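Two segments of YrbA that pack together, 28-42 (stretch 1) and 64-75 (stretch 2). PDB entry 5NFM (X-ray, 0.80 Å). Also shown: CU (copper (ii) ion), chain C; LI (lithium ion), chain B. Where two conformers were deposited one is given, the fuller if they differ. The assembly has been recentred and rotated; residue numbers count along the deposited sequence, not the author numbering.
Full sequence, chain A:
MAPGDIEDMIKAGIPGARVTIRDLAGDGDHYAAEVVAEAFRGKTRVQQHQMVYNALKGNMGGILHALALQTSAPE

Stretch 1, residues 28-42: GDHYAAEVVAEAFRG
Stretch 2 (64-75) LHALALQTSAPE

Two parallel strands, 31-36 and 67-72, form the backbone of this contact; their axes cross at -23° and approach to 4.4 Å. The register is one to one, Tyr31 beside Leu67 through Val36 beside Ser72, with CA-CA spacings that run from 4.4 Å between Ala32 CA and Ala68 CA to 5.1 Å between Ala33 CA and Leu69 CA. Extended phi/psi values run through both, from -136/163 at Tyr31 to -117/122 at Val36, and from -129/93 at Leu67, where the chain leaves its helix, to -167/166 at Ser72.

Odd residues of stretch 1 carry the hydrogen bonds, as a parallel ladder requires. Tyr31 N donates to Ala66 O (2.8 Å), and Tyr31 O accepts from Ala68 N (2.9 Å). Ala33 N then reaches Ala68 O (2.8 Å) and Gln70 N reaches Ala33 O (2.9 Å). Val35 N bonds to Gln70 O (2.9 Å), Ser72 N to Val35 O at a longer 3.2 Å, and Ala37 N to Ser72 O (3.0 Å). CA-H...O contacts fill the gaps, such as Glu34 CA to Gln70 O at 3.1 Å. Beyond the strand, residues 38-40 make a 3-10 turn, with Phe40 N bonded to Ala37 O (3.0 Å).

Side chains alternate between two faces. One carries Tyr31, Ala33 and Val35 with Leu67, Leu69 and Thr71. The small Ala33 CB lies 3.9 Å from Leu67 CD1 (Leu67 chi1 t, chi2 p) and 4.1 Å from Leu69 CD2 (Leu69 m, t). Tyr31 (chi1 m) offers its CB to Leu67 CD1 at 3.8 Å, while its ring end leads away. Phe40 (chi1 m) sets CE2 3.7 Å from Thr71 CG2.

The other face pairs Ala32 with Ala68, Glu34 with Gln70 and Val36 with Ser72. Glu34 and Gln70 extend alongside each other, both t, t, without a direct hydrogen bond; a water instead links Glu34 OE2 (2.8 Å) to Ser72 OG (2.6 Å).

Metal fastens the start of the contact. His30 (chi1 m) and His65 (chi1 p) each bind copper through NE2 at 2.0 Å, which explains why His30 NE2 and His65 NE2 sit 2.9 Å apart without a hydrogen bond. Waters bonded to Asp29 OD1 and OD2 (2.6 Å each) also bind the copper.

At the far end, Arg41 (t, t, m, chi4 -84°) clasps the tail: NH2 donates to Pro74 O (2.8 Å), and its guanidinium lays one face over Ala73 CB. A salt bridge from Arg41 NE to Glu38 OE2 (2.8 Å) helps hold it there, while Val36 CG1 meets Pro74 CD at 4.0 Å.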

# COMPACT_ATOMS: atom_id res chain seq x y z
N GLY A 28 0.98 -14.24 7.02
CA GLY A 28 2.02 -14.09 6.03
C GLY A 28 1.53 -14.08 4.60
O GLY A 28 2.32 -14.25 3.67
N ASP A 29 0.23 -13.86 4.40
CA ASP A 29 -0.42 -14.07 3.11
C ASP A 29 -1.27 -12.86 2.72
O ASP A 29 -1.02 -12.20 1.71
CB ASP A 29 -1.26 -15.35 3.18
CG ASP A 29 -1.95 -15.69 1.88
OD1 ASP A 29 -1.43 -15.32 0.81
OD2 ASP A 29 -3.02 -16.34 1.94
N HIS A 30 -2.30 -12.57 3.53
CA HIS A 30 -3.19 -11.43 3.29
C HIS A 30 -2.89 -10.34 4.31
O HIS A 30 -2.69 -10.61 5.50
CB HIS A 30 -4.65 -11.86 3.40
CG HIS A 30 -5.07 -12.81 2.32
ND1 HIS A 30 -6.30 -13.43 2.35
CD2 HIS A 30 -4.46 -13.24 1.19
CE1 HIS A 30 -6.42 -14.21 1.29
NE2 HIS A 30 -5.31 -14.12 0.56
N TYR A 31 -2.91 -9.09 3.81
CA TYR A 31 -2.49 -7.92 4.55
C TYR A 31 -3.48 -6.79 4.33
O TYR A 31 -4.27 -6.80 3.37
CB TYR A 31 -1.11 -7.44 4.07
CG TYR A 31 0.02 -8.44 4.26
CD1 TYR A 31 0.21 -9.49 3.37
CD2 TYR A 31 0.91 -8.33 5.33
CE1 TYR A 31 1.26 -10.39 3.53
CE2 TYR A 31 1.96 -9.22 5.49
CZ TYR A 31 2.13 -10.25 4.59
OH TYR A 31 3.17 -11.15 4.72
N ALA A 32 -3.41 -5.79 5.21
CA ALA A 32 -4.05 -4.51 5.00
C ALA A 32 -2.98 -3.43 5.12
O ALA A 32 -2.05 -3.55 5.92
CB ALA A 32 -5.16 -4.27 6.01
N ALA A 33 -3.09 -2.40 4.29
CA ALA A 33 -2.15 -1.29 4.29
C ALA A 33 -2.90 0.03 4.34
O ALA A 33 -3.84 0.24 3.58
CB ALA A 33 -1.27 -1.30 3.03
N GLU A 34 -2.45 0.92 5.23
CA GLU A 34 -2.84 2.32 5.19
C GLU A 34 -1.67 3.12 4.64
O GLU A 34 -0.54 2.95 5.09
CB GLU A 34 -3.22 2.86 6.57
CG GLU A 34 -3.65 4.31 6.49
CD GLU A 34 -4.16 4.85 7.80
OE1 GLU A 34 -4.06 4.15 8.83
OE2 GLU A 34 -4.66 5.98 7.78
N VAL A 35 -1.95 3.94 3.63
CA VAL A 35 -0.92 4.75 2.98
C VAL A 35 -1.41 6.19 2.95
O VAL A 35 -2.47 6.48 2.37
CB VAL A 35 -0.60 4.25 1.56
CG1 VAL A 35 0.57 5.03 0.98
CG2 VAL A 35 -0.33 2.75 1.55
N VAL A 36 -0.63 7.09 3.54
CA VAL A 36 -0.96 8.51 3.62
C VAL A 36 0.12 9.26 2.87
O VAL A 36 1.31 9.14 3.19
CB VAL A 36 -1.03 8.99 5.08
CG1 VAL A 36 -1.43 10.46 5.13
CG2 VAL A 36 -2.02 8.14 5.88
N ALA A 37 -0.27 10.02 1.84
CA ALA A 37 0.72 10.66 0.98
C ALA A 37 0.14 11.95 0.40
O ALA A 37 -1.02 11.98 -0.02
CB ALA A 37 1.12 9.73 -0.17
N GLU A 38 0.97 12.99 0.35
CA GLU A 38 0.51 14.26 -0.22
C GLU A 38 0.07 14.11 -1.67
O GLU A 38 -0.89 14.78 -2.10
CB GLU A 38 1.60 15.32 -0.08
CG GLU A 38 1.14 16.71 -0.51
CD GLU A 38 -0.03 17.24 0.30
OE1 GLU A 38 -0.06 16.98 1.53
OE2 GLU A 38 -0.92 17.90 -0.29
N ALA A 39 0.74 13.24 -2.43
CA ALA A 39 0.38 13.03 -3.83
C ALA A 39 -1.04 12.50 -3.99
O ALA A 39 -1.59 12.55 -5.10
CB ALA A 39 1.38 12.07 -4.48
N PHE A 40 -1.64 11.99 -2.92
CA PHE A 40 -3.01 11.51 -2.98
C PHE A 40 -4.06 12.62 -2.90
O PHE A 40 -5.23 12.37 -3.21
CB PHE A 40 -3.26 10.53 -1.83
CG PHE A 40 -2.52 9.21 -1.94
CD1 PHE A 40 -1.90 8.78 -3.11
CD2 PHE A 40 -2.48 8.37 -0.83
CE1 PHE A 40 -1.25 7.55 -3.15
CE2 PHE A 40 -1.85 7.14 -0.88
CZ PHE A 40 -1.23 6.73 -2.04
N ARG A 41 -3.69 13.83 -2.47
CA ARG A 41 -4.70 14.87 -2.26
C ARG A 41 -5.33 15.25 -3.60
O ARG A 41 -4.62 15.54 -4.57
CB ARG A 41 -4.10 16.09 -1.57
CG ARG A 41 -5.16 16.90 -0.81
CD ARG A 41 -4.58 18.11 -0.09
NE ARG A 41 -3.50 17.77 0.84
CZ ARG A 41 -3.68 17.36 2.10
NH1 ARG A 41 -4.89 17.24 2.63
NH2 ARG A 41 -2.61 17.08 2.84
N GLY A 42 -6.66 15.24 -3.65
CA GLY A 42 -7.39 15.53 -4.87
C GLY A 42 -7.61 14.35 -5.78
O GLY A 42 -8.37 14.46 -6.75
N LEU A 64 -4.88 -7.74 -5.60
CA LEU A 64 -6.23 -7.19 -5.55
C LEU A 64 -6.96 -7.60 -4.28
O LEU A 64 -7.64 -6.78 -3.65
CB LEU A 64 -7.01 -7.63 -6.79
CG LEU A 64 -8.45 -7.12 -6.89
CD1 LEU A 64 -8.47 -5.61 -7.06
CD2 LEU A 64 -9.17 -7.81 -8.03
N HIS A 65 -6.86 -8.88 -3.89
CA HIS A 65 -7.47 -9.34 -2.65
C HIS A 65 -6.50 -9.41 -1.48
O HIS A 65 -6.95 -9.34 -0.32
CB HIS A 65 -8.15 -10.72 -2.82
CG HIS A 65 -7.20 -11.89 -2.80
ND1 HIS A 65 -6.65 -12.43 -3.93
CD2 HIS A 65 -6.74 -12.63 -1.76
CE1 HIS A 65 -5.88 -13.45 -3.60
NE2 HIS A 65 -5.91 -13.60 -2.28
N ALA A 66 -5.21 -9.55 -1.74
CA ALA A 66 -4.26 -9.85 -0.67
C ALA A 66 -3.71 -8.60 0.00
O ALA A 66 -3.06 -8.73 1.05
CB ALA A 66 -3.10 -10.71 -1.20
N LEU A 67 -3.94 -7.41 -0.56
CA LEU A 67 -3.52 -6.15 0.07
C LEU A 67 -4.73 -5.22 0.12
O LEU A 67 -5.01 -4.50 -0.85
CB LEU A 67 -2.35 -5.53 -0.70
CG LEU A 67 -1.70 -4.34 0.01
CD1 LEU A 67 -1.06 -4.76 1.33
CD2 LEU A 67 -0.68 -3.69 -0.90
N ALA A 68 -5.45 -5.24 1.24
CA ALA A 68 -6.63 -4.40 1.41
C ALA A 68 -6.17 -2.98 1.78
O ALA A 68 -5.39 -2.81 2.71
CB ALA A 68 -7.51 -4.97 2.52
N LEU A 69 -6.68 -1.98 1.06
CA LEU A 69 -6.09 -0.65 1.08
C LEU A 69 -6.97 0.41 1.74
O LEU A 69 -8.20 0.44 1.56
CB LEU A 69 -5.79 -0.18 -0.35
CG LEU A 69 -4.73 -1.00 -1.11
CD1 LEU A 69 -4.61 -0.53 -2.55
CD2 LEU A 69 -3.38 -0.92 -0.41
N GLN A 70 -6.30 1.31 2.46
CA GLN A 70 -6.88 2.55 2.95
C GLN A 70 -5.89 3.65 2.63
O GLN A 70 -4.71 3.54 2.99
CB GLN A 70 -7.10 2.44 4.46
CG GLN A 70 -7.50 3.68 5.20
CD GLN A 70 -7.55 3.45 6.70
OE1 GLN A 70 -7.29 2.34 7.17
NE2 GLN A 70 -7.88 4.49 7.45
N THR A 71 -6.34 4.69 1.93
CA THR A 71 -5.45 5.76 1.52
C THR A 71 -6.07 7.12 1.83
O THR A 71 -7.29 7.28 1.89
CB THR A 71 -5.15 5.66 0.01
OG1 THR A 71 -6.36 5.54 -0.72
CG2 THR A 71 -4.28 4.45 -0.29
N SER A 72 -5.20 8.11 2.00
CA SER A 72 -5.64 9.47 2.28
C SER A 72 -4.46 10.41 2.09
O SER A 72 -3.30 9.99 2.02
CB SER A 72 -6.17 9.59 3.71
OG SER A 72 -5.17 9.19 4.64
N ALA A 73 -4.78 11.70 2.04
CA ALA A 73 -3.77 12.74 2.11
C ALA A 73 -3.53 13.14 3.57
O ALA A 73 -4.42 12.99 4.41
CB ALA A 73 -4.21 13.96 1.31
N PRO A 74 -2.35 13.67 3.89
CA PRO A 74 -2.05 14.03 5.29
C PRO A 74 -3.05 15.00 5.90
O PRO A 74 -3.47 15.98 5.28
CB PRO A 74 -0.65 14.65 5.20
CG PRO A 74 -0.03 13.99 4.01
CD PRO A 74 -1.15 13.80 3.03
N GLU A 75 -3.40 14.72 7.14
CA GLU A 75 -4.17 15.62 7.98
C GLU A 75 -3.24 16.58 8.71
O GLU A 75 -3.57 17.74 8.99
CB GLU A 75 -4.95 14.81 9.02
CG GLU A 75 -6.01 13.88 8.45
CD GLU A 75 -7.42 14.43 8.56
OE1 GLU A 75 -8.32 13.71 8.09
OE2 GLU A 75 -7.63 15.52 9.14
OXT GLU A 75 -2.11 16.20 9.04
CU CU C . -5.09 -15.08 -1.18
LI LI B . -2.25 -12.00 6.77
O HOH W 1 -2.71 -14.71 -1.39
O HOH W 2 -4.42 -16.70 -0.18
O HOH W 3 -6.33 -8.72 2.41
O HOH W 4 -5.76 6.74 5.32
O HOH W 5 -7.16 -16.34 -1.00
O HOH W 6 -4.62 -16.25 -2.77